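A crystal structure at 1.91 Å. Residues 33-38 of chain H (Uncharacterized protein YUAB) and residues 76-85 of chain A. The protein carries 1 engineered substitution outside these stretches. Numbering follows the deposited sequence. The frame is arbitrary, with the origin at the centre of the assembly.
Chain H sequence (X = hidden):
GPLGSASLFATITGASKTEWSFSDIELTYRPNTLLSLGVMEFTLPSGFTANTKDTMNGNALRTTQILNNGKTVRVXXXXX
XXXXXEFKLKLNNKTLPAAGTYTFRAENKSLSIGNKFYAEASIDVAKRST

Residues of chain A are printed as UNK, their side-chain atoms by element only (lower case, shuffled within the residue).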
ATOM      1  N   THR H  33      10.961   8.225  -2.992  1.00 13.85           N
ATOM      2  CA  THR H  33      11.132   7.930  -1.573  1.00 14.59           C
ATOM      3  C   THR H  33      10.009   7.038  -1.057  1.00 15.92           C
ATOM      4  O   THR H  33       8.983   6.853  -1.695  1.00 13.30           O
ATOM      5  CB  THR H  33      11.178   9.212  -0.696  1.00 14.54           C
ATOM      6  OG1 THR H  33       9.893   9.874  -0.721  1.00 15.39           O
ATOM      7  CG2 THR H  33      12.268  10.160  -1.163  1.00 20.00           C
ATOM      8  N   LEU H  34      10.219   6.461   0.113  1.00 15.38           N
ATOM      9  CA  LEU H  34       9.175   5.704   0.777  1.00 14.69           C
ATOM     10  C   LEU H  34       8.021   6.608   1.192  1.00 17.63           C
ATOM     11  O   LEU H  34       6.851   6.286   0.956  1.00 15.56           O
ATOM     12  CB  LEU H  34       9.798   5.044   2.017  1.00 18.93           C
ATOM     13  CG  LEU H  34      10.076   3.541   1.978  1.00 29.78           C
ATOM     14  CD1 LEU H  34      10.352   2.971   0.652  1.00 27.02           C
ATOM     15  CD2 LEU H  34      11.162   3.153   2.973  1.00 25.18           C
ATOM     16  N   LEU H  35       8.356   7.732   1.804  1.00 15.09           N
ATOM     17  CA  LEU H  35       7.374   8.703   2.266  1.00 19.47           C
ATOM     18  C   LEU H  35       8.065  10.065   2.374  1.00 17.93           C
ATOM     19  O   LEU H  35       9.140  10.168   2.966  1.00 19.65           O
ATOM     20  CB  LEU H  35       6.787   8.270   3.618  1.00 16.27           C
ATOM     21  CG  LEU H  35       5.642   9.066   4.224  1.00 18.53           C
ATOM     22  CD1 LEU H  35       4.438   9.120   3.284  1.00 19.16           C
ATOM     23  CD2 LEU H  35       5.241   8.467   5.566  1.00 17.81           C
ATOM     24  N   SER H  36       7.479  11.095   1.762  1.00 14.12           N
ATOM     25  CA  SER H  36       7.947  12.474   1.902  1.00 17.89           C
ATOM     26  C   SER H  36       6.767  13.444   2.018  1.00 17.35           C
ATOM     27  O   SER H  36       5.736  13.285   1.367  1.00 17.62           O
ATOM     28  CB  SER H  36       8.820  12.934   0.711  1.00 16.43           C
ATOM     29  OG  SER H  36      10.007  12.143   0.533  1.00 20.52           O
ATOM     30  N   LEU H  37       6.967  14.490   2.796  1.00 18.62           N
ATOM     31  CA  LEU H  37       5.973  15.528   2.971  1.00 16.07           C
ATOM     32  C   LEU H  37       6.666  16.862   3.202  1.00 15.66           C
ATOM     33  O   LEU H  37       7.401  17.026   4.187  1.00 16.39           O
ATOM     34  CB  LEU H  37       5.092  15.133   4.159  1.00 17.83           C
ATOM     35  CG  LEU H  37       3.782  15.842   4.327  1.00 21.70           C
ATOM     36  CD1 LEU H  37       2.816  15.033   5.231  1.00 18.37           C
ATOM     37  CD2 LEU H  37       4.070  17.205   4.894  1.00 22.36           C
ATOM     38  N   GLY H  38       6.521  17.791   2.251  1.00 15.93           N
ATOM     39  CA  GLY H  38       7.153  19.090   2.371  1.00 17.00           C
ATOM     40  C   GLY H  38       7.727  19.624   1.062  1.00 18.04           C
ATOM     41  O   GLY H  38       7.287  19.283  -0.041  1.00 15.43           O
TER
ATOM     42  N   UNK A  76       6.949  17.517  15.462  1.00 21.02           N
ATOM     43  CA  UNK A  76       5.499  17.749  15.367  1.00 19.08           C
ATOM     44  C   UNK A  76       4.830  16.969  14.254  1.00 20.69           C
ATOM     45  O   UNK A  76       3.644  16.737  14.359  1.00 18.63           O
ATOM     46  c   UNK A  76       5.397  19.260  15.117  1.00 21.87           C
ATOM     47  c   UNK A  76       6.712  19.645  14.502  1.00 22.47           C
ATOM     48  c   UNK A  76       7.737  18.691  15.040  1.00 20.12           C
ATOM     49  N   UNK A  77       5.575  16.588  13.218  1.00 18.48           N
ATOM     50  CA  UNK A  77       5.066  15.713  12.159  1.00 18.24           C
ATOM     51  C   UNK A  77       6.145  14.660  11.914  1.00 19.42           C
ATOM     52  O   UNK A  77       7.147  14.907  11.232  1.00 16.76           O
ATOM     53  c   UNK A  77       4.729  16.503  10.894  1.00 19.02           C
ATOM     54  c   UNK A  77       3.320  16.918   8.825  1.00 24.28           C
ATOM     55  c   UNK A  77       3.689  15.916   9.930  1.00 21.77           C
ATOM     56  c   UNK A  77       4.155  14.664   9.339  1.00 19.04           C
ATOM     57  N   UNK A  78       5.939  13.487  12.502  1.00 17.00           N
ATOM     58  CA  UNK A  78       6.972  12.465  12.584  1.00 19.45           C
ATOM     59  C   UNK A  78       6.620  11.282  11.704  1.00 19.38           C
ATOM     60  O   UNK A  78       5.773  10.452  12.057  1.00 18.66           O
ATOM     61  c   UNK A  78       7.127  12.028  14.034  1.00 21.17           C
ATOM     62  N   UNK A  79       7.261  11.206  10.549  1.00 15.09           N
ATOM     63  CA  UNK A  79       6.920  10.202   9.561  1.00 18.33           C
ATOM     64  C   UNK A  79       7.379   8.795   9.933  1.00 17.54           C
ATOM     65  O   UNK A  79       8.451   8.590  10.474  1.00 18.35           O
ATOM     66  c   UNK A  79       7.520  10.568   8.198  1.00 16.84           C
ATOM     67  c   UNK A  79       7.826  12.093   6.217  1.00 19.72           C
ATOM     68  c   UNK A  79       5.615  12.048   7.464  1.00 17.82           C
ATOM     69  c   UNK A  79       7.113  11.910   7.596  1.00 15.36           C
ATOM     70  N   UNK A  80       6.564   7.818   9.584  1.00 15.24           N
ATOM     71  CA  UNK A  80       6.988   6.438   9.582  1.00 16.97           C
ATOM     72  C   UNK A  80       6.213   5.733   8.500  1.00 13.92           C
ATOM     73  O   UNK A  80       5.089   6.112   8.186  1.00 14.16           O
ATOM     74  o   UNK A  80       7.151   3.731  12.067  1.00 20.46           O
ATOM     75  c   UNK A  80       7.474   4.461  11.102  1.00 17.97           C
ATOM     76  o   UNK A  80       8.411   4.169  10.308  1.00 19.47           O
ATOM     77  c   UNK A  80       6.724   5.776  10.935  1.00 15.69           C
ATOM     78  N   UNK A  81       6.838   4.736   7.898  1.00 14.98           N
ATOM     79  CA  UNK A  81       6.193   3.876   6.936  1.00 15.08           C
ATOM     80  C   UNK A  81       6.796   2.483   7.126  1.00 14.96           C
ATOM     81  O   UNK A  81       8.011   2.292   6.951  1.00 15.07           O
ATOM     82  c   UNK A  81       5.590   3.535   4.510  1.00 18.64           C
ATOM     83  c   UNK A  81       4.110   3.948   4.603  1.00 21.42           C
ATOM     84  c   UNK A  81       6.434   4.340   5.509  1.00 15.82           C
ATOM     85  c   UNK A  81       6.072   3.674   3.080  1.00 23.28           C
ATOM     86  N   UNK A  82       5.936   1.542   7.479  1.00 16.20           N
ATOM     87  CA  UNK A  82       6.306   0.169   7.768  1.00 16.72           C
ATOM     88  C   UNK A  82       7.546   0.053   8.633  1.00 17.48           C
ATOM     89  O   UNK A  82       8.412  -0.777   8.368  1.00 18.54           O
ATOM     90  c   UNK A  82       6.037  -2.791   5.349  1.00 43.43           C
ATOM     91  c   UNK A  82       6.540  -0.579   6.450  1.00 19.99           C
ATOM     92  c   UNK A  82       5.449  -1.573   6.089  1.00 32.36           C
ATOM     93  c   UNK A  82       4.433  -0.828   5.267  1.00 32.99           C
ATOM     94  N   UNK A  83       7.652   0.887   9.663  1.00 16.36           N
ATOM     95  CA  UNK A  83       8.739   0.754  10.629  1.00 15.55           C
ATOM     96  C   UNK A  83      10.102   1.199  10.117  1.00 19.81           C
ATOM     97  O   UNK A  83      11.095   0.921  10.758  1.00 20.65           O
ATOM     98  N   UNK A  84      10.157   1.866   8.963  1.00 15.85           N
ATOM     99  CA  UNK A  84      11.415   2.361   8.399  1.00 18.39           C
ATOM    100  C   UNK A  84      11.908   3.634   9.113  1.00 20.81           C
ATOM    101  O   UNK A  84      13.084   3.983   9.030  1.00 20.41           O
ATOM    102  c   UNK A  84      11.266   2.619   6.917  1.00 18.21           C
ATOM    103  N   UNK A  85      11.024   4.289   9.854  1.00 18.17           N
ATOM    104  CA  UNK A  85      11.368   5.534  10.517  1.00 20.54           C
ATOM    105  C   UNK A  85      12.216   5.369  11.751  1.00 19.17           C
ATOM    106  O   UNK A  85      12.189   4.318  12.409  1.00 17.04           O
TER

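Position 76 of chain A has three side-chain carbons that close a ring onto the backbone N. It lies out of reach of chain H. A ring of this kind is proline, Pro76(A).

Position 77 has four carbons, forked at the second. Its side chain approaches the end of Leu37(H). The fork one carbon beyond CB identifies leucine, Leu77(A). Its CD1 lies 4.0 Å from Leu37(H) CD2.

Position 78 carries a single carbon and touches nothing on chain H. It is alanine, Ala78(A).

Position 79 again has four carbons forked at the second. Its CB lies 4.1 Å from Leu35(H) CD2, and the side chain also reaches the backbone of chain H. This is Leu79(A). Its CD1 is 4.0 Å from Leu35(H) O and 4.3 Å from Leu37(H) N.

Position 80 has two carbons, the second carrying two oxygens. Its CA-to-CB bond points away from chain H, but its backbone O lies 3.5 Å from Leu35(H) CD2. A carboxylate this short is aspartate, Asp80(A); the isosteric asparagine would have a nitrogen in place of one oxygen. OD1 accepts a hydrogen bond from the backbone N of position 85, at 2.7 Å.

Position 81 has four carbons forked at the second and points toward chain H. Its CB is 4.3 Å from Leu35(H) CD2. It is Leu81(A), whose CD2 packs 4.1 Å from Leu34(H) CB.

Position 82 has the same forked set of four carbons. It points sideways and makes no contact with chain H. It is Leu82(A).

Position 83 has no side-chain atoms and does not touch chain H. It is Gly83(A), and its positive phi of 74° favours glycine.

Position 84 has one carbon, 4.0 Å from Leu34(H) CD2. It is Ala84(A). Its N bonds to Leu81(A) O at 3.0 Å, within a type I' turn.

Position 85 has no side-chain atoms and makes no contact with chain H. It is Gly85(A). An ideal CB here would clash with Asp80(A) OD1, at 2.8 Å.

The contact joins two copies of one protein and is apolar. The two strands run roughly antiparallel, at 156°, but their axes come no closer than 7.8 Å. No hydrogen bonds cross between the stretches, so side-chain packing fills the space. Leu35(H) and Leu37(H) point toward chain A, while Ser36(H) between them points away. Leu77(A), Leu79(A) and Leu81(A) repeat this alternation. Together the two stretches bury 396 Å².

Chain A, residues 76-85: PLALDLLGAG
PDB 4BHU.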